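Local structure of aspartokinase (3TVI) at residues Leu86-Asp91 with Gly121-Lys126. The protein probably catalyses the ATP-dependent phosphorylation of the beta-carboxyl group of L-aspartate, opening the branched route to threonine, isoleucine and methionine. Residues are numbered along the deposited sequence; the frame is centred on the assembly and turned at random.
Sequences LNIDMD and GVILAK
M90, a selenomethionine, lays its side chain against the helix between I123 and K126: SE sits 4.1 Å from I123 CA and 4.3 Å from K126 CB. Its chain runs extended through chi2 and then bends at chi3 (-47°), which brings the terminal CE to 3.8 Å from V122 O, a van der Waals approach to a carbonyl. In I88, with CG1 beside the backbone N and the chain extended beyond it (chi2 -179°), CD1 reaches I123 CG2 at 3.9 Å, the two isoleucines crossing at about a right angle. The other branch, CG2, packs on K126 CG at 3.7 Å, where the two side chains slide past each other in opposite directions. K126 leaves the helix with CG anti to the backbone N (chi1 -163°) and bends at chi2, so that its methylenes lie along the loop and CE comes to 3.6 Å from D89 O. The amine NZ stays 5.4 Å from D89 OD2, too far for a salt bridge, though the opposite charges may attract weakly. No hydrogen bond joins the two segments. A Schellman motif at N87 follows helix 69-85, and D89 centres an inverse gamma turn whose M90 N to I88 O bond is weak; I88 and M90 point toward the helix. Within the amino acid kinase region, this loop leads on to helix 92-104 and packs against helix 109-127 near its C-terminal end; V83 of helix 69-85 touches I88 and M90, while F132 of strand 131-132 packs on V122.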
loop_
_atom_site.group_PDB
_atom_site.type_symbol
_atom_site.label_atom_id
_atom_site.label_comp_id
_atom_site.label_asym_id
_atom_site.label_seq_id
_atom_site.Cartn_x
_atom_site.Cartn_y
_atom_site.Cartn_z
ATOM N N LEU B 86 41.923 -36.761 8.087
ATOM C CA LEU B 86 42.781 -35.900 7.263
ATOM C C LEU B 86 44.253 -36.167 7.539
ATOM O O LEU B 86 45.116 -35.761 6.763
ATOM C CB LEU B 86 42.470 -34.412 7.500
ATOM C CG LEU B 86 41.424 -33.738 6.611
ATOM C CD1 LEU B 86 40.496 -34.736 5.941
ATOM C CD2 LEU B 86 40.648 -32.703 7.412
ATOM N N ASN B 87 44.532 -36.820 8.663
ATOM C CA ASN B 87 45.874 -37.274 8.984
ATOM C C ASN B 87 46.816 -36.075 9.131
ATOM O O ASN B 87 47.935 -36.070 8.627
ATOM C CB ASN B 87 46.335 -38.264 7.905
ATOM C CG ASN B 87 47.745 -38.748 8.113
ATOM O OD1 ASN B 87 48.576 -38.650 7.209
ATOM N ND2 ASN B 87 48.029 -39.266 9.299
ATOM N N ILE B 88 46.347 -35.064 9.853
ATOM C CA ILE B 88 47.058 -33.798 9.968
ATOM C C ILE B 88 48.038 -33.847 11.128
ATOM O O ILE B 88 47.758 -34.455 12.164
ATOM C CB ILE B 88 46.074 -32.636 10.174
ATOM C CG1 ILE B 88 45.062 -32.626 9.025
ATOM C CG2 ILE B 88 46.815 -31.312 10.286
ATOM C CD1 ILE B 88 44.040 -31.516 9.096
ATOM N N ASP B 89 49.183 -33.191 10.954
ATOM C CA ASP B 89 50.266 -33.266 11.931
ATOM C C ASP B 89 50.084 -32.275 13.073
ATOM O O ASP B 89 50.795 -31.273 13.164
ATOM C CB ASP B 89 51.606 -33.032 11.244
ATOM C CG ASP B 89 52.769 -33.236 12.176
ATOM O OD1 ASP B 89 52.725 -34.202 12.973
ATOM O OD2 ASP B 89 53.718 -32.425 12.119
HETATM N N MSE B 90 49.128 -32.567 13.944
HETATM C CA MSE B 90 48.832 -31.690 15.071
HETATM C C MSE B 90 48.165 -32.464 16.161
HETATM O O MSE B 90 47.742 -33.606 15.959
HETATM C CB MSE B 90 47.921 -30.540 14.659
HETATM C CG MSE B 90 46.450 -30.937 14.679
HETATM SE SE MSE B 90 45.367 -29.469 13.959
HETATM C CE MSE B 90 46.145 -27.951 14.956
ATOM N N ASP B 91 48.046 -31.823 17.323
ATOM C CA ASP B 91 47.393 -32.406 18.486
ATOM C C ASP B 91 46.171 -31.573 18.856
ATOM O O ASP B 91 46.255 -30.635 19.653
ATOM C CB ASP B 91 48.375 -32.462 19.655
ATOM C CG ASP B 91 47.702 -32.793 20.967
ATOM O OD1 ASP B 91 46.732 -33.590 20.940
ATOM O OD2 ASP B 91 48.149 -32.264 22.018
ATOM N N GLY B 121 39.162 -23.153 12.500
ATOM C CA GLY B 121 40.181 -22.200 12.118
ATOM C C GLY B 121 41.556 -22.774 12.329
ATOM O O GLY B 121 42.381 -22.758 11.431
ATOM N N VAL B 122 41.789 -23.301 13.524
ATOM C CA VAL B 122 43.122 -23.770 13.896
ATOM C C VAL B 122 43.503 -25.013 13.090
ATOM O O VAL B 122 44.668 -25.183 12.729
ATOM C CB VAL B 122 43.235 -24.028 15.412
ATOM C CG1 VAL B 122 42.985 -22.743 16.181
ATOM C CG2 VAL B 122 42.250 -25.094 15.848
ATOM N N ILE B 123 42.512 -25.852 12.793
ATOM C CA ILE B 123 42.713 -27.047 11.975
ATOM C C ILE B 123 43.076 -26.660 10.550
ATOM O O ILE B 123 44.016 -27.204 9.969
ATOM C CB ILE B 123 41.443 -27.918 11.920
ATOM C CG1 ILE B 123 41.159 -28.543 13.279
ATOM C CG2 ILE B 123 41.585 -29.016 10.879
ATOM C CD1 ILE B 123 39.837 -29.267 13.333
ATOM N N LEU B 124 42.310 -25.730 9.991
ATOM C CA LEU B 124 42.523 -25.287 8.622
ATOM C C LEU B 124 43.843 -24.567 8.425
ATOM O O LEU B 124 44.448 -24.689 7.373
ATOM C CB LEU B 124 41.396 -24.362 8.155
ATOM C CG LEU B 124 40.152 -24.999 7.532
ATOM C CD1 LEU B 124 39.609 -24.095 6.424
ATOM C CD2 LEU B 124 40.451 -26.389 6.980
ATOM N N ALA B 125 44.287 -23.807 9.415
ATOM C CA ALA B 125 45.569 -23.126 9.295
ATOM C C ALA B 125 46.676 -24.167 9.113
ATOM O O ALA B 125 47.595 -23.981 8.313
ATOM C CB ALA B 125 45.840 -22.247 10.511
ATOM N N LYS B 126 46.568 -25.274 9.838
ATOM C CA LYS B 126 47.557 -26.337 9.732
ATOM C C LYS B 126 47.395 -27.036 8.401
ATOM O O LYS B 126 48.351 -27.158 7.644
ATOM C CB LYS B 126 47.408 -27.345 10.875
ATOM C CG LYS B 126 48.620 -28.236 11.078
ATOM C CD LYS B 126 49.806 -27.470 11.647
ATOM C CE LYS B 126 51.124 -28.160 11.309
ATOM N NZ LYS B 126 52.299 -27.252 11.448
#